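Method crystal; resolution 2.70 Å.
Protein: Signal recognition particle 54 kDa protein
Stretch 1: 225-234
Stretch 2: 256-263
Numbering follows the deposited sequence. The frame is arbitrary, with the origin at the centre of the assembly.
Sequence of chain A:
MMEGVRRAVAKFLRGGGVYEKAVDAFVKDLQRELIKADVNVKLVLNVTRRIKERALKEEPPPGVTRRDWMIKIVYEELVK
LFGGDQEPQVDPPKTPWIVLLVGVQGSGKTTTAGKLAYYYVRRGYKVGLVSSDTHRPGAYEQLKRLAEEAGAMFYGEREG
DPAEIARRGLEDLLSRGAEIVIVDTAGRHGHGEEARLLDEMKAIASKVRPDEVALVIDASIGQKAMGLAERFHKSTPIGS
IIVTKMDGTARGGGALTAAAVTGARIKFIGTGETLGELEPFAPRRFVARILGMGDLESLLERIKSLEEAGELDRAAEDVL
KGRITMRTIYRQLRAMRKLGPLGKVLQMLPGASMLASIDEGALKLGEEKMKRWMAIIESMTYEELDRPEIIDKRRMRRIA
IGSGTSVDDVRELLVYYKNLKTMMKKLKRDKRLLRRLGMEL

Stretch 1, residues 225-234: AMGLAERFHK
Stretch 2 256-263: LTAAAVTG

How are the two backbones arranged? Residues 225-234 form one helix and 256-262 another, running in broadly the same direction with a crossing angle of -37° and axes 8.3 Å apart at closest approach. The CA atoms of M226 and A258 lie 5.4 Å apart, those of H233 and T262 6.6 Å. Helical i-to-i+4 bonds hold each backbone, such as H233 N to A229 O at 2.8 Å and V261 N to T257 O at 3.1 Å. G263 then leaves helical geometry with phi 69° and psi 23°, a positive phi that favours glycine.

Which side chains meet at the start of stretch 1? Two alanines come together: A225 CB lies 4.4 Å from A258 CB, and A225 O is 3.7 Å from that same methyl. M226, with chi1 -111°, chi2 -127° and chi3 -63°, brings its CG to 4.0 Å from both T257 CG2 and V261 CG2, while the end of its side chain leads away.

Which residues fill the middle? A229 points toward the other helix, its CB 3.9 Å from A258 CB, 4.2 Å from V261 CG1 and 3.9 Å from T262 CG2. V261 is in the t rotamer (chi1 159°). E230 (chi1 m, chi2 t) lays its aliphatic CG 3.8 Å from V261 CG1, a contact that makes no use of its charge.

How does the contact end? H233, chi1 t and chi2 96°, places ND1 a tight 3.1 Å from T262 CG2; the methyl meets the ring obliquely, and a carbon there offers no conventional hydrogen bond. T262 adopts p (chi1 58°), so its OG1 donates to A258 O at 2.9 Å within its own helix. No hydrogen bond joins the stretches; they meet through van der Waals packing, burying 396 Å² in total.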

ATOM      1  N   ALA A 225     -24.900   3.094  -2.412  1.00 92.20           N
ATOM      2  CA  ALA A 225     -23.727   3.732  -1.770  1.00 85.82           C
ATOM      3  C   ALA A 225     -23.491   5.122  -2.358  1.00 78.46           C
ATOM      4  O   ALA A 225     -22.903   5.962  -1.648  1.00 72.55           O
ATOM      5  CB  ALA A 225     -22.504   2.866  -1.933  1.00 96.42           C
ATOM      6  N   MET A 226     -23.903   5.345  -3.610  1.00 80.25           N
ATOM      7  CA  MET A 226     -23.766   6.655  -4.304  1.00 87.16           C
ATOM      8  C   MET A 226     -24.546   7.723  -3.531  1.00 85.03           C
ATOM      9  O   MET A 226     -23.939   8.758  -3.155  1.00 72.91           O
ATOM     10  CB  MET A 226     -24.293   6.598  -5.745  1.00 97.67           C
ATOM     11  CG  MET A 226     -23.207   6.709  -6.815  1.00104.29           C
ATOM     12  SD  MET A 226     -23.557   8.026  -8.027  1.00107.90           S
ATOM     13  CE  MET A 226     -25.076   7.410  -8.756  1.00108.49           C
ATOM     14  N   GLY A 227     -25.841   7.469  -3.303  1.00 88.32           N
ATOM     15  CA  GLY A 227     -26.798   8.445  -2.743  1.00 86.19           C
ATOM     16  C   GLY A 227     -26.480   8.782  -1.300  1.00 81.82           C
ATOM     17  O   GLY A 227     -26.260   9.975  -0.997  1.00 85.45           O
ATOM     18  N   LEU A 228     -26.470   7.758  -0.445  1.00 80.40           N
ATOM     19  CA  LEU A 228     -26.116   7.823   1.002  1.00 77.89           C
ATOM     20  C   LEU A 228     -24.939   8.800   1.210  1.00 70.50           C
ATOM     21  O   LEU A 228     -25.078   9.756   2.010  1.00 61.65           O
ATOM     22  CB  LEU A 228     -25.810   6.386   1.450  1.00 74.71           C
ATOM     23  CG  LEU A 228     -25.289   6.186   2.871  1.00 75.37           C
ATOM     24  CD1 LEU A 228     -26.061   7.020   3.860  1.00 83.85           C
ATOM     25  CD2 LEU A 228     -25.377   4.722   3.270  1.00 79.16           C
ATOM     26  N   ALA A 229     -23.859   8.621   0.445  1.00 71.27           N
ATOM     27  CA  ALA A 229     -22.621   9.433   0.514  1.00 71.35           C
ATOM     28  C   ALA A 229     -22.932  10.894   0.188  1.00 64.12           C
ATOM     29  O   ALA A 229     -22.481  11.734   0.955  1.00 59.54           O
ATOM     30  CB  ALA A 229     -21.554   8.871  -0.400  1.00 76.15           C
ATOM     31  N   GLU A 230     -23.682  11.174  -0.888  1.00 70.72           N
ATOM     32  CA  GLU A 230     -24.062  12.560  -1.319  1.00 69.72           C
ATOM     33  C   GLU A 230     -24.811  13.245  -0.164  1.00 58.08           C
ATOM     34  O   GLU A 230     -24.467  14.372   0.229  1.00 45.55           O
ATOM     35  CB  GLU A 230     -24.933  12.544  -2.585  1.00 78.15           C
ATOM     36  CG  GLU A 230     -24.279  11.936  -3.836  1.00 86.21           C
ATOM     37  CD  GLU A 230     -25.188  11.534  -5.012  1.00 88.78           C
ATOM     38  OE1 GLU A 230     -24.642  11.243  -6.098  1.00 72.46           O
ATOM     39  OE2 GLU A 230     -26.443  11.497  -4.858  1.00 89.80           O
ATOM     40  N   ARG A 231     -25.810  12.574   0.383  1.00 61.55           N
ATOM     41  CA  ARG A 231     -26.639  13.147   1.466  1.00 69.56           C
ATOM     42  C   ARG A 231     -25.748  13.553   2.642  1.00 74.34           C
ATOM     43  O   ARG A 231     -25.839  14.713   3.092  1.00 71.00           O
ATOM     44  CB  ARG A 231     -27.700  12.146   1.918  1.00 69.15           C
ATOM     45  CG  ARG A 231     -29.079  12.437   1.351  1.00 72.36           C
ATOM     46  CD  ARG A 231     -29.598  11.258   0.570  1.00 74.53           C
ATOM     47  NE  ARG A 231     -29.567  10.032   1.356  1.00 68.33           N
ATOM     48  CZ  ARG A 231     -29.725   8.822   0.837  1.00 69.27           C
ATOM     49  NH1 ARG A 231     -29.939   8.692  -0.463  1.00 74.44           N
ATOM     50  NH2 ARG A 231     -29.671   7.750   1.612  1.00 65.74           N
ATOM     51  N   PHE A 232     -24.940  12.624   3.148  1.00 75.97           N
ATOM     52  CA  PHE A 232     -24.132  12.849   4.373  1.00 73.27           C
ATOM     53  C   PHE A 232     -23.013  13.848   4.076  1.00 69.73           C
ATOM     54  O   PHE A 232     -22.685  14.666   4.952  1.00 81.23           O
ATOM     55  CB  PHE A 232     -23.650  11.519   4.946  1.00 69.32           C
ATOM     56  CG  PHE A 232     -24.654  10.900   5.882  1.00 68.79           C
ATOM     57  CD1 PHE A 232     -24.864  11.440   7.143  1.00 68.00           C
ATOM     58  CD2 PHE A 232     -25.408   9.805   5.493  1.00 67.30           C
ATOM     59  CE1 PHE A 232     -25.791  10.874   8.003  1.00 71.79           C
ATOM     60  CE2 PHE A 232     -26.326   9.231   6.357  1.00 66.60           C
ATOM     61  CZ  PHE A 232     -26.514   9.765   7.613  1.00 73.43           C
ATOM     62  N   HIS A 233     -22.478  13.813   2.862  1.00 66.44           N
ATOM     63  CA  HIS A 233     -21.358  14.687   2.426  1.00 73.47           C
ATOM     64  C   HIS A 233     -21.817  16.149   2.371  1.00 70.67           C
ATOM     65  O   HIS A 233     -20.955  17.046   2.504  1.00 70.10           O
ATOM     66  CB  HIS A 233     -20.808  14.198   1.081  1.00 76.93           C
ATOM     67  CG  HIS A 233     -19.575  14.903   0.640  1.00 74.14           C
ATOM     68  ND1 HIS A 233     -18.320  14.384   0.875  1.00 66.08           N
ATOM     69  CD2 HIS A 233     -19.405  16.075  -0.010  1.00 75.25           C
ATOM     70  CE1 HIS A 233     -17.422  15.199   0.363  1.00 75.47           C
ATOM     71  NE2 HIS A 233     -18.060  16.243  -0.185  1.00 76.80           N
ATOM     72  N   LYS A 234     -23.112  16.377   2.152  1.00 68.22           N
ATOM     73  CA  LYS A 234     -23.700  17.732   2.029  1.00 70.03           C
ATOM     74  C   LYS A 234     -23.643  18.379   3.410  1.00 66.10           C
ATOM     75  O   LYS A 234     -23.118  19.495   3.505  1.00 78.19           O
ATOM     76  CB  LYS A 234     -25.124  17.637   1.470  1.00 80.58           C
ATOM     77  CG  LYS A 234     -25.701  18.907   0.855  1.00 82.85           C
ATOM     78  CD  LYS A 234     -27.110  18.726   0.305  1.00 87.66           C
ATOM     79  CE  LYS A 234     -27.286  19.242  -1.110  1.00 93.27           C
ATOM     80  NZ  LYS A 234     -28.302  18.465  -1.859  1.00 94.19           N
ATOM     81  N   LEU A 256     -16.232   1.518  -2.695  1.00 84.12           N
ATOM     82  CA  LEU A 256     -15.328   2.313  -3.576  1.00 86.20           C
ATOM     83  C   LEU A 256     -16.139   3.123  -4.606  1.00 78.81           C
ATOM     84  O   LEU A 256     -15.512   3.820  -5.434  1.00 72.36           O
ATOM     85  CB  LEU A 256     -14.279   1.398  -4.213  1.00 78.64           C
ATOM     86  CG  LEU A 256     -14.819   0.224  -5.008  1.00 76.89           C
ATOM     87  CD1 LEU A 256     -15.704   0.721  -6.132  1.00 79.36           C
ATOM     88  CD2 LEU A 256     -13.671  -0.608  -5.541  1.00 77.82           C
ATOM     89  N   THR A 257     -17.474   3.059  -4.535  1.00 73.51           N
ATOM     90  CA  THR A 257     -18.400   3.998  -5.222  1.00 77.59           C
ATOM     91  C   THR A 257     -18.506   5.269  -4.375  1.00 79.31           C
ATOM     92  O   THR A 257     -18.327   6.371  -4.939  1.00 72.94           O
ATOM     93  CB  THR A 257     -19.782   3.382  -5.494  1.00 77.21           C
ATOM     94  OG1 THR A 257     -19.712   1.952  -5.510  1.00 75.29           O
ATOM     95  CG2 THR A 257     -20.359   3.855  -6.811  1.00 85.16           C
ATOM     96  N   ALA A 258     -18.772   5.115  -3.072  1.00 81.76           N
ATOM     97  CA  ALA A 258     -18.853   6.219  -2.080  1.00 83.03           C
ATOM     98  C   ALA A 258     -17.479   6.894  -1.959  1.00 79.86           C
ATOM     99  O   ALA A 258     -17.422   8.154  -1.884  1.00 69.25           O
ATOM    100  CB  ALA A 258     -19.343   5.705  -0.744  1.00 80.22           C
ATOM    101  N   ALA A 259     -16.412   6.082  -1.976  1.00 74.21           N
ATOM    102  CA  ALA A 259     -15.008   6.542  -2.051  1.00 68.52           C
ATOM    103  C   ALA A 259     -14.876   7.579  -3.166  1.00 71.49           C
ATOM    104  O   ALA A 259     -14.370   8.698  -2.905  1.00 65.42           O
ATOM    105  CB  ALA A 259     -14.121   5.366  -2.311  1.00 69.92           C
ATOM    106  N   ALA A 260     -15.354   7.215  -4.361  1.00 75.81           N
ATOM    107  CA  ALA A 260     -15.319   8.051  -5.585  1.00 75.82           C
ATOM    108  C   ALA A 260     -16.093   9.362  -5.365  1.00 65.32           C
ATOM    109  O   ALA A 260     -15.526  10.422  -5.660  1.00 58.15           O
ATOM    110  CB  ALA A 260     -15.854   7.260  -6.759  1.00 78.24           C
ATOM    111  N   VAL A 261     -17.326   9.282  -4.849  1.00 74.57           N
ATOM    112  CA  VAL A 261     -18.321  10.402  -4.801  1.00 84.78           C
ATOM    113  C   VAL A 261     -17.817  11.532  -3.892  1.00 91.49           C
ATOM    114  O   VAL A 261     -17.922  12.706  -4.293  1.00108.92           O
ATOM    115  CB  VAL A 261     -19.711   9.923  -4.336  1.00 83.70           C
ATOM    116  CG1 VAL A 261     -20.562  11.068  -3.806  1.00 84.74           C
ATOM    117  CG2 VAL A 261     -20.455   9.192  -5.441  1.00 86.57           C
ATOM    118  N   THR A 262     -17.339  11.197  -2.695  1.00 85.43           N
ATOM    119  CA  THR A 262     -16.832  12.164  -1.688  1.00 86.84           C
ATOM    120  C   THR A 262     -15.336  12.441  -1.913  1.00 91.68           C
ATOM    121  O   THR A 262     -14.828  13.408  -1.316  1.00 84.44           O
ATOM    122  CB  THR A 262     -17.102  11.606  -0.292  1.00 88.32           C
ATOM    123  OG1 THR A 262     -16.445  10.340  -0.229  1.00 75.27           O
ATOM    124  CG2 THR A 262     -18.580  11.436  -0.017  1.00 92.74           C
ATOM    125  N   GLY A 263     -14.671  11.616  -2.736  1.00100.04           N
ATOM    126  CA  GLY A 263     -13.215  11.638  -2.990  1.00 93.90           C
ATOM    127  C   GLY A 263     -12.443  11.193  -1.764  1.00 86.87           C
ATOM    128  O   GLY A 263     -11.262  11.566  -1.658  1.00 85.03           O
TER